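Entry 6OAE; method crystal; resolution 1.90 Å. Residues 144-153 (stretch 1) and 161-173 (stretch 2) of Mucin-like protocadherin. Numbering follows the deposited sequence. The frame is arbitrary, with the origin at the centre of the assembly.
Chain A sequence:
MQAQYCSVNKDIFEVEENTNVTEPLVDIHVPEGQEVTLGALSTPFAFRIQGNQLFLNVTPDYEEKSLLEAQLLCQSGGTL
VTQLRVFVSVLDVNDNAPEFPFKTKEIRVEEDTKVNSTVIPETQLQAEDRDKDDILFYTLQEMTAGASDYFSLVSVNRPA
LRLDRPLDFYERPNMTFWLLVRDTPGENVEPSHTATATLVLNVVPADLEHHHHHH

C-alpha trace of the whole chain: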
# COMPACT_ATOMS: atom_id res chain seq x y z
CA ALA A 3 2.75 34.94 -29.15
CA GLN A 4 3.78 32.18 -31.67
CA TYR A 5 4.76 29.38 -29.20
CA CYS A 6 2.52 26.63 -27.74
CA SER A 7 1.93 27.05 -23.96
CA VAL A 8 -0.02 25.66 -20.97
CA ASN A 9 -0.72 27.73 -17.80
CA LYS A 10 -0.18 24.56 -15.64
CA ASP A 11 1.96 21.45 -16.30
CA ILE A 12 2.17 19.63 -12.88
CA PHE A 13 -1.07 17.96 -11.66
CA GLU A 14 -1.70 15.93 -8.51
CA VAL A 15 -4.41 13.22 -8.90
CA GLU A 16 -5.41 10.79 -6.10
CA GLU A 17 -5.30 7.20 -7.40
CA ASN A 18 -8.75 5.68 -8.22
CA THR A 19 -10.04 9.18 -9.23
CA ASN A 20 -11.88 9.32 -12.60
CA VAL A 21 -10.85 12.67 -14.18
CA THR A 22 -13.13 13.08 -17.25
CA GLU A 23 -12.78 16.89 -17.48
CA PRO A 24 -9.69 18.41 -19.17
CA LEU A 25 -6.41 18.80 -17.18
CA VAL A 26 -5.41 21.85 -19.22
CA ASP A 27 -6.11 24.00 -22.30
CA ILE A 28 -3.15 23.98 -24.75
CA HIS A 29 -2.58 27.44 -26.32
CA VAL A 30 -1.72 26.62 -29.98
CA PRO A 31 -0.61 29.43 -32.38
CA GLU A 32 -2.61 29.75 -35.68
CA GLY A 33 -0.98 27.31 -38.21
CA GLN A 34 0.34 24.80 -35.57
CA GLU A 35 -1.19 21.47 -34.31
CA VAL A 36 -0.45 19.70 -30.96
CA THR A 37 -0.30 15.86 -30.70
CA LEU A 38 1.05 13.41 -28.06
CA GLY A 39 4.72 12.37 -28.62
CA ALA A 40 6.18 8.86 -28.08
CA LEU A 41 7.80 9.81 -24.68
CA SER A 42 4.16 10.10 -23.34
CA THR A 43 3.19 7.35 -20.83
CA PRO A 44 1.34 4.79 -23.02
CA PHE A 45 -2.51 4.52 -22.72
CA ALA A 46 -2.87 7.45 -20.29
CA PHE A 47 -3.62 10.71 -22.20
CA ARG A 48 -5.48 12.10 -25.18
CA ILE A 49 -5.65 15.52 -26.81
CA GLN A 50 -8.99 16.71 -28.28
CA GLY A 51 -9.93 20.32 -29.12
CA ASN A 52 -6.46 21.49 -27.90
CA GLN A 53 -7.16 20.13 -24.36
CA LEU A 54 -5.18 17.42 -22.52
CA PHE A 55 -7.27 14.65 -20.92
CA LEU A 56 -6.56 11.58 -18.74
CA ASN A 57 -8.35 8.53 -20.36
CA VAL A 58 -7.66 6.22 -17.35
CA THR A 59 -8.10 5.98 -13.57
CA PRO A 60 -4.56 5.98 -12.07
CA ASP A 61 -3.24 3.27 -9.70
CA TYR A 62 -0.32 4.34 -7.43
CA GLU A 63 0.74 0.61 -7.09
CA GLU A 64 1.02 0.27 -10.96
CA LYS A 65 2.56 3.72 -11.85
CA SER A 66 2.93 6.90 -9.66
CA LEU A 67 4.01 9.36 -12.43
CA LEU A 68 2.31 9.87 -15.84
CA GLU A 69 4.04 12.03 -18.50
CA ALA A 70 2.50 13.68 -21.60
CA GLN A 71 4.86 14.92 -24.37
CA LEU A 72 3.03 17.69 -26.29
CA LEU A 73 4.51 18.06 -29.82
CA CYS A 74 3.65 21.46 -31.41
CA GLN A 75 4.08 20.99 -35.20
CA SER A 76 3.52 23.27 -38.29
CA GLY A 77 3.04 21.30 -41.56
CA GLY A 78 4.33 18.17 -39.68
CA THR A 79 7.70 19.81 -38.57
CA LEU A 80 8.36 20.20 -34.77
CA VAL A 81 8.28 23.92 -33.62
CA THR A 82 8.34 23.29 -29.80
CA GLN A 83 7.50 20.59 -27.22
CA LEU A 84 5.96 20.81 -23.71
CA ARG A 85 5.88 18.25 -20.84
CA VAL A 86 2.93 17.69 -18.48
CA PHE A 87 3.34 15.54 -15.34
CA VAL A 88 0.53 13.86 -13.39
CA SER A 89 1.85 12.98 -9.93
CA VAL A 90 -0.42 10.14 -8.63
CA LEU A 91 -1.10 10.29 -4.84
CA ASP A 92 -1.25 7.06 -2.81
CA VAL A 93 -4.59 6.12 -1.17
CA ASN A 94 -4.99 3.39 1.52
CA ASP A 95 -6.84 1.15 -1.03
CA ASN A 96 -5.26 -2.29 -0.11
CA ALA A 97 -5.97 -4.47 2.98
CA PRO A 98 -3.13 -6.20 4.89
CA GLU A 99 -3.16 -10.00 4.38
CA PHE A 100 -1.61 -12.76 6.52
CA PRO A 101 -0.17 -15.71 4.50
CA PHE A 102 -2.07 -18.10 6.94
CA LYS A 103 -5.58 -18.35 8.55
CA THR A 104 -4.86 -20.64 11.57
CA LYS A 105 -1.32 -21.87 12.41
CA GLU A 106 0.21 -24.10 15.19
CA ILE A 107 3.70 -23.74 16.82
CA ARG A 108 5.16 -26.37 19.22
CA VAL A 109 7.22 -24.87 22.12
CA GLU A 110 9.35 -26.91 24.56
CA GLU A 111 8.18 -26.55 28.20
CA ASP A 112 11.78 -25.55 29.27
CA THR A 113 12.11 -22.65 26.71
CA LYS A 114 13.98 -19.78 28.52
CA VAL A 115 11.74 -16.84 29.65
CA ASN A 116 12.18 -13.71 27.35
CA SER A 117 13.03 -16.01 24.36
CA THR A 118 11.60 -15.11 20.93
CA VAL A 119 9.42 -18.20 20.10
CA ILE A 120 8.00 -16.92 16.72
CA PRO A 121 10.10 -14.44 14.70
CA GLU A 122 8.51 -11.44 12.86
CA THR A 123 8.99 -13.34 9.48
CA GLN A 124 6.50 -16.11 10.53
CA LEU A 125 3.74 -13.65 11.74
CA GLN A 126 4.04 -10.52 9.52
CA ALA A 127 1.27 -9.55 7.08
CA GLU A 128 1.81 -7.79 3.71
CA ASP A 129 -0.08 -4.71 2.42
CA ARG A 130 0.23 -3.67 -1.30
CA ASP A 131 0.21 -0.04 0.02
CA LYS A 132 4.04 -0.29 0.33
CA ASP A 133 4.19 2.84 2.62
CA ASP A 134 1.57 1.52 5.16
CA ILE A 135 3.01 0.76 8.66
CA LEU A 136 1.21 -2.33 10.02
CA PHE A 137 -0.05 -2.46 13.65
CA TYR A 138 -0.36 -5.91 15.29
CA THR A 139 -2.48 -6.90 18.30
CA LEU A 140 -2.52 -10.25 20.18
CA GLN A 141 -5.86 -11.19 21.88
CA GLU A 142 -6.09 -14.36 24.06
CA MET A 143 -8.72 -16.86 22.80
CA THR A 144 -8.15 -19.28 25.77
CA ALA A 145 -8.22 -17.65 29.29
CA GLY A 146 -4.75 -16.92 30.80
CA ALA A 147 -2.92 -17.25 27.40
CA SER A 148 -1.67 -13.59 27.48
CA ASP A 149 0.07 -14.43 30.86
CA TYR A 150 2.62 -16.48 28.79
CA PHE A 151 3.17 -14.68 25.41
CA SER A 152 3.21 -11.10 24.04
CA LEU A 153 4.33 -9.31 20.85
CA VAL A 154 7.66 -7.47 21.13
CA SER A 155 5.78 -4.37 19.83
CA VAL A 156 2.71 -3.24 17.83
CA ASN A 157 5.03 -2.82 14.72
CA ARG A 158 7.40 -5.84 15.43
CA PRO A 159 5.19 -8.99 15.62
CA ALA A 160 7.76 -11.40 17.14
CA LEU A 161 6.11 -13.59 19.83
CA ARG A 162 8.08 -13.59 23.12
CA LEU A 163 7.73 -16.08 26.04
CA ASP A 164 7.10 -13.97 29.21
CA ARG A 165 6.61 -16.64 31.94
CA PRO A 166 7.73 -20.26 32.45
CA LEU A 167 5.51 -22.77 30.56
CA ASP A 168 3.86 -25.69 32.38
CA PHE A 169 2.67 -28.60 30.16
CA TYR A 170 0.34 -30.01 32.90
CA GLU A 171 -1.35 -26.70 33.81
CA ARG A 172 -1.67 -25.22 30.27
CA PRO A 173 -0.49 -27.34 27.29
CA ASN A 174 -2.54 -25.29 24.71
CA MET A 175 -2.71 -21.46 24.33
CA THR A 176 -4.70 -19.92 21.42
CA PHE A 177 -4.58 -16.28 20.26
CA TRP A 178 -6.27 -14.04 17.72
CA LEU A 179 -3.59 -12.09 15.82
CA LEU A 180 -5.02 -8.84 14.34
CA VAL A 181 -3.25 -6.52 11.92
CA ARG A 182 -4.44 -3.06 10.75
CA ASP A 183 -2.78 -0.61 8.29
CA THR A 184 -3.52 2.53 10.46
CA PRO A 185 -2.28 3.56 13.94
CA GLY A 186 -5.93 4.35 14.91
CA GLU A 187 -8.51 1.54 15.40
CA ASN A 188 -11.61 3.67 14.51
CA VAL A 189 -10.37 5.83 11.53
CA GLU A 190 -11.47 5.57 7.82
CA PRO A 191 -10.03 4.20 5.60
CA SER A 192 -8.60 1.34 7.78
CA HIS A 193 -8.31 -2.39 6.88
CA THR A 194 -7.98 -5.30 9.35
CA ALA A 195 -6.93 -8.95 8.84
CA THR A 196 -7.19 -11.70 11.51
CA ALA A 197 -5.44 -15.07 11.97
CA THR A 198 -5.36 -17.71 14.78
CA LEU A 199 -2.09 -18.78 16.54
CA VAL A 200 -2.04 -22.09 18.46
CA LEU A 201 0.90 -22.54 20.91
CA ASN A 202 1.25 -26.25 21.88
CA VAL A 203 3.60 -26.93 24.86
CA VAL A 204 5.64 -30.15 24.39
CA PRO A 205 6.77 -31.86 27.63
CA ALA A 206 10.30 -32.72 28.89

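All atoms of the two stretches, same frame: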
# COMPACT_ATOMS: atom_id res chain seq x y z
N THR A 144 -8.04 -18.42 24.57
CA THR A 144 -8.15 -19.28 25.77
C THR A 144 -7.70 -18.44 26.98
O THR A 144 -6.70 -17.72 26.86
CB THR A 144 -7.43 -20.61 25.52
OG1 THR A 144 -6.07 -20.36 25.15
CG2 THR A 144 -8.11 -21.41 24.42
N ALA A 145 -8.44 -18.50 28.09
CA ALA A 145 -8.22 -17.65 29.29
C ALA A 145 -6.82 -17.91 29.87
O ALA A 145 -6.42 -19.09 29.99
CB ALA A 145 -9.31 -17.87 30.32
N GLY A 146 -6.09 -16.85 30.21
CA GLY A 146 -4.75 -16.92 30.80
C GLY A 146 -3.64 -16.94 29.75
O GLY A 146 -2.50 -16.78 30.15
N ALA A 147 -3.94 -17.10 28.47
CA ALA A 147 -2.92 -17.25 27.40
C ALA A 147 -1.97 -16.04 27.37
O ALA A 147 -0.74 -16.25 27.23
CB ALA A 147 -3.60 -17.45 26.07
N SER A 148 -2.49 -14.83 27.52
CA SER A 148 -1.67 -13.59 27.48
C SER A 148 -0.74 -13.50 28.70
O SER A 148 0.12 -12.65 28.66
CB SER A 148 -2.52 -12.36 27.36
OG SER A 148 -3.36 -12.23 28.48
N ASP A 149 -0.90 -14.33 29.73
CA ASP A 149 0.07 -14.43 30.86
C ASP A 149 1.42 -14.97 30.34
O ASP A 149 2.44 -14.66 30.94
CB ASP A 149 -0.42 -15.34 31.99
CG ASP A 149 -1.76 -14.97 32.62
OD1 ASP A 149 -2.27 -13.86 32.36
OD2 ASP A 149 -2.29 -15.83 33.39
N TYR A 150 1.43 -15.73 29.24
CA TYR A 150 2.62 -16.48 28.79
C TYR A 150 3.33 -15.84 27.60
O TYR A 150 4.53 -16.03 27.53
CB TYR A 150 2.23 -17.90 28.41
CG TYR A 150 1.75 -18.69 29.59
CD1 TYR A 150 0.41 -18.66 29.95
CD2 TYR A 150 2.63 -19.43 30.37
CE1 TYR A 150 -0.06 -19.38 31.04
CE2 TYR A 150 2.17 -20.16 31.46
CZ TYR A 150 0.82 -20.14 31.80
OH TYR A 150 0.35 -20.84 32.88
N PHE A 151 2.61 -15.20 26.68
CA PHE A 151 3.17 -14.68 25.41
C PHE A 151 2.67 -13.28 25.13
O PHE A 151 1.53 -12.94 25.46
CB PHE A 151 2.80 -15.59 24.24
CG PHE A 151 3.28 -17.01 24.35
CD1 PHE A 151 4.58 -17.35 24.00
CD2 PHE A 151 2.42 -18.02 24.76
CE1 PHE A 151 5.01 -18.66 24.07
CE2 PHE A 151 2.86 -19.34 24.84
CZ PHE A 151 4.15 -19.65 24.50
N SER A 152 3.54 -12.47 24.51
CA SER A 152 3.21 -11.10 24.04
C SER A 152 4.02 -10.79 22.79
O SER A 152 5.03 -11.48 22.55
CB SER A 152 3.46 -10.10 25.15
OG SER A 152 4.83 -10.07 25.48
N LEU A 153 3.57 -9.81 22.02
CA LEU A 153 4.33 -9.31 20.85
C LEU A 153 5.41 -8.39 21.37
O LEU A 153 5.17 -7.68 22.39
CB LEU A 153 3.39 -8.55 19.92
CG LEU A 153 2.27 -9.38 19.31
CD1 LEU A 153 1.44 -8.50 18.40
CD2 LEU A 153 2.82 -10.57 18.54
N LEU A 161 6.81 -13.09 18.62
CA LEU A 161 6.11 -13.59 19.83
C LEU A 161 7.19 -13.99 20.84
O LEU A 161 8.06 -14.82 20.51
CB LEU A 161 5.18 -14.76 19.48
CG LEU A 161 4.16 -15.08 20.57
CD1 LEU A 161 3.17 -13.95 20.73
CD2 LEU A 161 3.44 -16.39 20.28
N ARG A 162 7.12 -13.39 22.02
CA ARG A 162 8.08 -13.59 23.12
C ARG A 162 7.42 -14.42 24.22
O ARG A 162 6.24 -14.19 24.52
CB ARG A 162 8.53 -12.21 23.60
CG ARG A 162 9.37 -12.23 24.87
CD ARG A 162 9.74 -10.83 25.33
NE ARG A 162 8.51 -10.11 25.59
CZ ARG A 162 8.29 -8.83 25.33
NH1 ARG A 162 9.23 -8.08 24.80
NH2 ARG A 162 7.10 -8.31 25.57
N LEU A 163 8.16 -15.37 24.80
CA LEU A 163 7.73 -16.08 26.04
C LEU A 163 8.02 -15.16 27.25
O LEU A 163 9.18 -14.72 27.42
CB LEU A 163 8.46 -17.42 26.16
CG LEU A 163 8.11 -18.23 27.39
CD1 LEU A 163 6.67 -18.73 27.34
CD2 LEU A 163 9.06 -19.40 27.54
N ASP A 164 7.01 -14.91 28.06
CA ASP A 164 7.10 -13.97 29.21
C ASP A 164 7.12 -14.67 30.56
O ASP A 164 7.53 -14.02 31.52
CB ASP A 164 5.92 -13.02 29.19
CG ASP A 164 5.93 -12.18 27.94
OD1 ASP A 164 7.05 -11.73 27.55
OD2 ASP A 164 4.84 -12.00 27.37
N ARG A 165 6.65 -15.91 30.65
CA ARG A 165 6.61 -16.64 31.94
C ARG A 165 6.87 -18.11 31.68
O ARG A 165 6.54 -18.62 30.61
CB ARG A 165 5.26 -16.46 32.65
CG ARG A 165 5.11 -15.10 33.31
CD ARG A 165 3.70 -14.90 33.81
NE ARG A 165 3.37 -15.78 34.91
CZ ARG A 165 3.62 -15.54 36.21
NH1 ARG A 165 3.26 -16.44 37.11
NH2 ARG A 165 4.21 -14.41 36.59
N PRO A 166 7.44 -18.84 32.65
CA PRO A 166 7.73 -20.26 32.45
C PRO A 166 6.46 -21.03 32.03
O PRO A 166 5.42 -20.80 32.59
CB PRO A 166 8.28 -20.75 33.80
CG PRO A 166 8.68 -19.51 34.55
CD PRO A 166 7.88 -18.35 33.98
N LEU A 167 6.59 -21.90 31.04
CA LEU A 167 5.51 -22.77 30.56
C LEU A 167 5.36 -23.93 31.54
O LEU A 167 6.35 -24.27 32.27
CB LEU A 167 5.82 -23.27 29.15
CG LEU A 167 5.98 -22.17 28.10
CD1 LEU A 167 6.47 -22.74 26.78
CD2 LEU A 167 4.67 -21.42 27.91
N ASP A 168 4.18 -24.51 31.54
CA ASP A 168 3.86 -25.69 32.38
C ASP A 168 2.90 -26.56 31.57
O ASP A 168 1.74 -26.21 31.47
CB ASP A 168 3.30 -25.20 33.72
CG ASP A 168 3.01 -26.31 34.71
OD1 ASP A 168 2.72 -27.44 34.26
OD2 ASP A 168 3.07 -26.02 35.94
N PHE A 169 3.40 -27.65 31.03
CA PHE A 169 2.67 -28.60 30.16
C PHE A 169 1.40 -29.11 30.84
O PHE A 169 0.38 -29.24 30.15
CB PHE A 169 3.59 -29.76 29.79
CG PHE A 169 2.90 -30.89 29.11
CD1 PHE A 169 2.55 -30.79 27.78
CD2 PHE A 169 2.61 -32.07 29.80
CE1 PHE A 169 1.90 -31.84 27.14
CE2 PHE A 169 1.96 -33.11 29.15
CZ PHE A 169 1.61 -32.99 27.83
N TYR A 170 1.45 -29.40 32.15
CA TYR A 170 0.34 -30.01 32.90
C TYR A 170 -0.78 -28.98 33.07
O TYR A 170 -1.98 -29.31 32.83
CB TYR A 170 0.87 -30.62 34.21
CG TYR A 170 1.85 -31.71 33.88
CD1 TYR A 170 1.41 -32.96 33.49
CD2 TYR A 170 3.21 -31.46 33.89
CE1 TYR A 170 2.31 -33.95 33.14
CE2 TYR A 170 4.13 -32.45 33.56
CZ TYR A 170 3.66 -33.70 33.17
OH TYR A 170 4.52 -34.68 32.84
N GLU A 171 -0.40 -27.77 33.47
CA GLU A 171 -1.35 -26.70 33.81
C GLU A 171 -1.97 -26.16 32.52
O GLU A 171 -3.21 -26.01 32.47
CB GLU A 171 -0.61 -25.66 34.63
CG GLU A 171 -1.48 -24.52 35.07
CD GLU A 171 -0.81 -23.57 36.02
OE1 GLU A 171 -1.34 -22.45 36.21
OE2 GLU A 171 0.23 -23.94 36.57
N ARG A 172 -1.16 -25.88 31.50
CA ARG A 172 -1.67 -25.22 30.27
C ARG A 172 -0.86 -25.68 29.06
O ARG A 172 0.10 -25.03 28.66
CB ARG A 172 -1.66 -23.71 30.50
CG ARG A 172 -2.50 -22.95 29.48
CD ARG A 172 -2.68 -21.51 29.86
NE ARG A 172 -3.80 -21.33 30.78
CZ ARG A 172 -3.72 -21.18 32.11
NH1 ARG A 172 -4.84 -21.03 32.80
NH2 ARG A 172 -2.55 -21.17 32.75
N PRO A 173 -1.21 -26.83 28.45
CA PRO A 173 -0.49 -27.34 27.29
C PRO A 173 -0.86 -26.66 25.97
O PRO A 173 -0.11 -26.82 25.05
CB PRO A 173 -0.92 -28.80 27.22
CG PRO A 173 -2.34 -28.76 27.76
CD PRO A 173 -2.32 -27.72 28.85
O HOH W 1 2.51 -11.66 28.78

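How do the two backbones meet? Strand 151-153 runs antiparallel to strand 161-163, with an angle of 144° between their directions. S152 and R162 form the hydrogen-bonded pair: R162 N donates to S152 O at 2.9 Å, nearly straight, and S152 N donates to R162 O at 3.2 Å. F151 with L163 and L153 with L161 are the non-hydrogen-bonded pairs. A further backbone bond, D164 N to Y150 O at 2.8 Å, continues the ladder. Before its strand, stretch 1 makes a type II turn from T144 to A147, where G146 adopts a positive phi that favours glycine.

What fills the face carrying F151, L153, L161 and L163? Hydrocarbon does. F151 CB lies 3.9 Å from L161 CD1, and its ring reaches further, with CE1 3.7 Å from L163 CD1 and CZ 3.9 Å from L167 CD2. L153 CD2 comes within 4.0 Å of L161 CD1, extending the apolar layer along the strand pair.

What bonds form on the face carrying S152 and R162? Here S152 links two charged residues. S152 OG donates to D164 OD2 at 2.7 Å and accepts from R162 NH2 at 2.9 Å, while R162 NE and D164 OD1 form a 2.9 Å salt bridge. The hydroxyl thus joins an arginine and an aspartate that already hold each other. A water extends the network, donating to D164 OD2 and to S148 O, at 2.7 and 2.6 Å.

How does Y150 reach stretch 2 when its CA-to-CB bond points away? The end of its long side chain comes nearer to the loop that follows strand 161-163. Y150 CD2 packs 3.8 Å from L167 CD2, and R172 NH2 approaches the ring edge to give Y150 OH a weak hydrogen bond at 2.9 Å.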